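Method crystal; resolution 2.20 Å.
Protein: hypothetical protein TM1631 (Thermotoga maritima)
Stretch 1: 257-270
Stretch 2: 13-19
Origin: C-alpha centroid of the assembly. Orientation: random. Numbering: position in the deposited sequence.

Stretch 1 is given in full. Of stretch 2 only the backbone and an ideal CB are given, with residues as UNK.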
# COMPACT_ATOMS: atom_id res chain seq x y z
N GLN A 257 2.95 3.45 -15.47
CA GLN A 257 1.75 4.26 -15.37
C GLN A 257 1.58 4.79 -13.95
O GLN A 257 1.23 5.96 -13.77
CB GLN A 257 0.53 3.46 -15.84
CG GLN A 257 0.48 3.38 -17.37
CD GLN A 257 -0.45 2.32 -17.92
OE1 GLN A 257 -0.50 1.19 -17.43
NE2 GLN A 257 -1.18 2.67 -18.98
N ALA A 258 1.86 3.95 -12.96
CA ALA A 258 1.80 4.33 -11.55
C ALA A 258 2.74 5.49 -11.23
O ALA A 258 2.37 6.43 -10.53
CB ALA A 258 2.13 3.15 -10.67
N ALA A 259 3.97 5.41 -11.74
CA ALA A 259 4.97 6.45 -11.54
C ALA A 259 4.53 7.77 -12.20
O ALA A 259 4.63 8.83 -11.58
CB ALA A 259 6.31 6.00 -12.07
N ILE A 260 4.04 7.69 -13.44
CA ILE A 260 3.48 8.86 -14.15
C ILE A 260 2.40 9.52 -13.31
O ILE A 260 2.49 10.71 -13.00
CB ILE A 260 2.93 8.48 -15.56
CG1 ILE A 260 4.08 8.15 -16.51
CG2 ILE A 260 2.10 9.63 -16.16
CD1 ILE A 260 3.66 7.54 -17.84
N ASN A 261 1.39 8.75 -12.93
CA ASN A 261 0.29 9.27 -12.12
C ASN A 261 0.73 9.78 -10.75
O ASN A 261 0.21 10.79 -10.26
CB ASN A 261 -0.82 8.22 -11.95
CG ASN A 261 -1.58 7.92 -13.24
OD1 ASN A 261 -2.15 6.85 -13.39
ND2 ASN A 261 -1.59 8.88 -14.17
N ALA A 262 1.68 9.09 -10.13
CA ALA A 262 2.16 9.49 -8.81
C ALA A 262 2.90 10.82 -8.89
O ALA A 262 2.79 11.66 -7.98
CB ALA A 262 3.06 8.40 -8.21
N LEU A 263 3.63 11.00 -9.98
CA LEU A 263 4.32 12.26 -10.28
C LEU A 263 3.34 13.40 -10.60
O LEU A 263 3.60 14.56 -10.24
CB LEU A 263 5.29 12.09 -11.44
CG LEU A 263 6.55 11.25 -11.19
CD1 LEU A 263 7.21 10.92 -12.50
CD2 LEU A 263 7.53 11.98 -10.27
N GLN A 264 2.25 13.08 -11.29
CA GLN A 264 1.19 14.06 -11.57
C GLN A 264 0.54 14.48 -10.27
O GLN A 264 0.30 15.66 -10.04
CB GLN A 264 0.13 13.46 -12.49
CG GLN A 264 0.55 13.33 -13.92
CD GLN A 264 -0.44 12.51 -14.72
OE1 GLN A 264 -0.48 11.29 -14.62
NE2 GLN A 264 -1.24 13.17 -15.53
N PHE A 265 0.25 13.49 -9.44
CA PHE A 265 -0.36 13.72 -8.13
C PHE A 265 0.56 14.54 -7.21
O PHE A 265 0.10 15.46 -6.52
CB PHE A 265 -0.67 12.37 -7.48
CG PHE A 265 -1.64 12.45 -6.34
CD1 PHE A 265 -3.00 12.45 -6.58
CD2 PHE A 265 -1.19 12.50 -5.04
CE1 PHE A 265 -3.89 12.51 -5.55
CE2 PHE A 265 -2.07 12.57 -4.00
CZ PHE A 265 -3.44 12.58 -4.26
N LYS A 266 1.84 14.19 -7.22
CA LYS A 266 2.86 14.88 -6.40
C LYS A 266 2.96 16.36 -6.77
O LYS A 266 3.12 17.22 -5.89
CB LYS A 266 4.21 14.17 -6.57
CG LYS A 266 5.42 14.92 -6.05
CD LYS A 266 6.66 14.03 -6.09
CE LYS A 266 7.89 14.82 -6.48
NZ LYS A 266 7.93 15.11 -7.95
N LYS A 267 2.88 16.64 -8.06
CA LYS A 267 2.82 18.00 -8.60
C LYS A 267 1.62 18.78 -8.03
O LYS A 267 1.75 19.95 -7.66
CB LYS A 267 2.72 17.94 -10.13
CG LYS A 267 2.66 19.29 -10.83
CD LYS A 267 1.24 19.81 -11.04
CE LYS A 267 1.24 21.11 -11.84
NZ LYS A 267 -0.12 21.68 -12.03
N MET A 268 0.46 18.13 -7.97
CA MET A 268 -0.74 18.75 -7.43
C MET A 268 -0.55 19.13 -5.96
O MET A 268 -0.94 20.21 -5.53
CB MET A 268 -1.94 17.83 -7.58
CG MET A 268 -2.35 17.59 -9.02
SD MET A 268 -3.75 16.47 -9.17
CE MET A 268 -3.82 16.30 -10.96
N LEU A 269 0.08 18.23 -5.20
CA LEU A 269 0.40 18.49 -3.80
C LEU A 269 1.31 19.69 -3.63
O LEU A 269 1.16 20.45 -2.68
CB LEU A 269 1.05 17.25 -3.16
CG LEU A 269 0.11 16.05 -3.00
CD1 LEU A 269 0.86 14.72 -3.01
CD2 LEU A 269 -0.72 16.18 -1.73
N GLU A 270 2.24 19.87 -4.56
CA GLU A 270 3.23 20.95 -4.48
C GLU A 270 2.64 22.36 -4.56
O GLU A 270 3.33 23.31 -4.18
CB GLU A 270 4.34 20.79 -5.53
CG GLU A 270 5.23 19.53 -5.40
CD GLU A 270 5.42 19.03 -3.96
OE1 GLU A 270 5.56 19.84 -3.02
OE2 GLU A 270 5.45 17.79 -3.77
N UNK A 13 1.41 16.26 7.00
CA UNK A 13 2.19 15.82 5.85
C UNK A 13 1.42 14.80 5.00
O UNK A 13 0.70 13.97 5.52
CB UNK A 13 3.52 15.22 6.32
N UNK A 14 1.58 14.89 3.68
CA UNK A 14 1.11 13.84 2.78
C UNK A 14 2.31 13.25 2.04
O UNK A 14 3.08 13.98 1.45
CB UNK A 14 0.07 14.38 1.79
N UNK A 15 2.46 11.93 2.11
CA UNK A 15 3.53 11.22 1.38
C UNK A 15 2.98 10.42 0.21
O UNK A 15 2.29 9.42 0.40
CB UNK A 15 4.29 10.29 2.32
N UNK A 16 3.30 10.85 -1.01
CA UNK A 16 2.94 10.08 -2.20
C UNK A 16 4.15 9.29 -2.74
O UNK A 16 5.29 9.78 -2.78
CB UNK A 16 2.39 11.01 -3.28
N UNK A 17 3.88 8.04 -3.12
CA UNK A 17 4.85 7.19 -3.78
C UNK A 17 4.15 6.11 -4.59
O UNK A 17 2.96 6.23 -4.91
CB UNK A 17 5.80 6.56 -2.76
N UNK A 18 4.89 5.06 -4.94
CA UNK A 18 4.37 3.93 -5.69
C UNK A 18 4.54 2.61 -4.94
O UNK A 18 5.27 2.52 -3.95
CB UNK A 18 5.06 3.85 -7.05
N UNK A 19 3.85 1.57 -5.42
CA UNK A 19 4.01 0.23 -4.87
C UNK A 19 5.18 -0.43 -5.58
O UNK A 19 5.05 -0.90 -6.71
CB UNK A 19 2.73 -0.60 -5.02

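The helix 257-270 and the strand 13-18 run nearly antiparallel, their N-to-C directions 165° apart and their axes 8.0 Å apart at closest approach. Along the face turned to the strand the helix offers Ala258, Ala262, Phe265 and Leu269, with Ala259 and Lys266 beside them.

Position 13 has nothing of the helix within 5.5 Å of its ideal CB, so this contact barely constrains it. It is Met13.

At position 14 the CA-to-CB bond points toward the helix, and the ideal CB lies 4.0 Å from Leu269 CD2. The backbone, at -118/126, is ordinary strand. An apolar side chain is wanted, and a beta-branched one such as Val or Ile would fit the strand well, though Leu or Met could also be considered. The residue is Val14, chi1 t, whose CG1 packs 3.8 Å from Leu269 CD2.

Position 15 points away, as alternation in a strand predicts, and the helix cannot choose its residue. It is Tyr15.

Position 16 turns back toward the helix and meets its richest surroundings: the ideal CB is 4.0 Å from Leu269 CD1, 4.3 Å from Phe265 CD2 and 4.8 Å from Ala262 O. Two apolar side chains and a carbonyl oxygen, Ala262 O, already paired with Lys266 N in the helix, are what the site offers, and a compact, branched apolar residue such as Val or Ile suits it. Val16, chi1 p, spreads its two methyls between neighbours. Val16 CG1 sits 3.6 Å from Leu269 CD1 and 3.7 Å from Lys266 CB, so even a lysine contributes carbon at its base while its end leads away. Val16 CG2 lies 3.9 Å from Phe265 CD2, approaching the ring obliquely, and 4.2 Å from Ala262 CB.

Position 17 would direct a CB away from the helix, with nothing of it within 5.5 Å. The clue is instead the backbone: -156/-162 is an extended conformation that glycine adopts easily. Gly17 is found, and its O lies 4.0 Å from Ala262 CB.

Position 18 points toward the helix again, its ideal CB 4.7 Å from Ala258 CB and 5.1 Å from both Ala262 CB and Ala259 N. The alanines leave room for a modest group, making Val, Thr or Ala plausible. Thr18, chi1 p, sets CG2 3.8 Å from Ala262 CB and 4.1 Å from Ala258 CB; its OG1 is hydrogen-bonded to a residue just outside the stretches.

Position 19 points sideways, beyond helix contact, leaving polar residues possible. Ser19 hydrogen-bonds through OG elsewhere in the structure.

Stretch 2 13-19: MVYVGTS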
# COMPACT_ATOMS: atom_id res chain seq x y z
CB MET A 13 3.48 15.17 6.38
CG MET A 13 4.54 14.87 5.33
SD MET A 13 5.58 16.26 4.85
CE MET A 13 5.99 16.98 6.46
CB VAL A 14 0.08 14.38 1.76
CG1 VAL A 14 -0.23 13.33 0.71
CG2 VAL A 14 -1.19 14.81 2.46
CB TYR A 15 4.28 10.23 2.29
CG TYR A 15 4.92 10.82 3.51
CD1 TYR A 15 4.17 11.11 4.64
CD2 TYR A 15 6.29 11.06 3.55
CE1 TYR A 15 4.76 11.63 5.79
CE2 TYR A 15 6.89 11.59 4.68
CZ TYR A 15 6.12 11.88 5.80
OH TYR A 15 6.72 12.41 6.94
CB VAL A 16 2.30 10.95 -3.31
CG1 VAL A 16 3.22 12.09 -3.73
CG2 VAL A 16 1.90 10.10 -4.54
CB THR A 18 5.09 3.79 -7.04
OG1 THR A 18 6.50 3.78 -6.79
CG2 THR A 18 4.73 4.94 -7.99
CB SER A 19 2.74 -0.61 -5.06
OG SER A 19 1.68 -0.12 -4.27
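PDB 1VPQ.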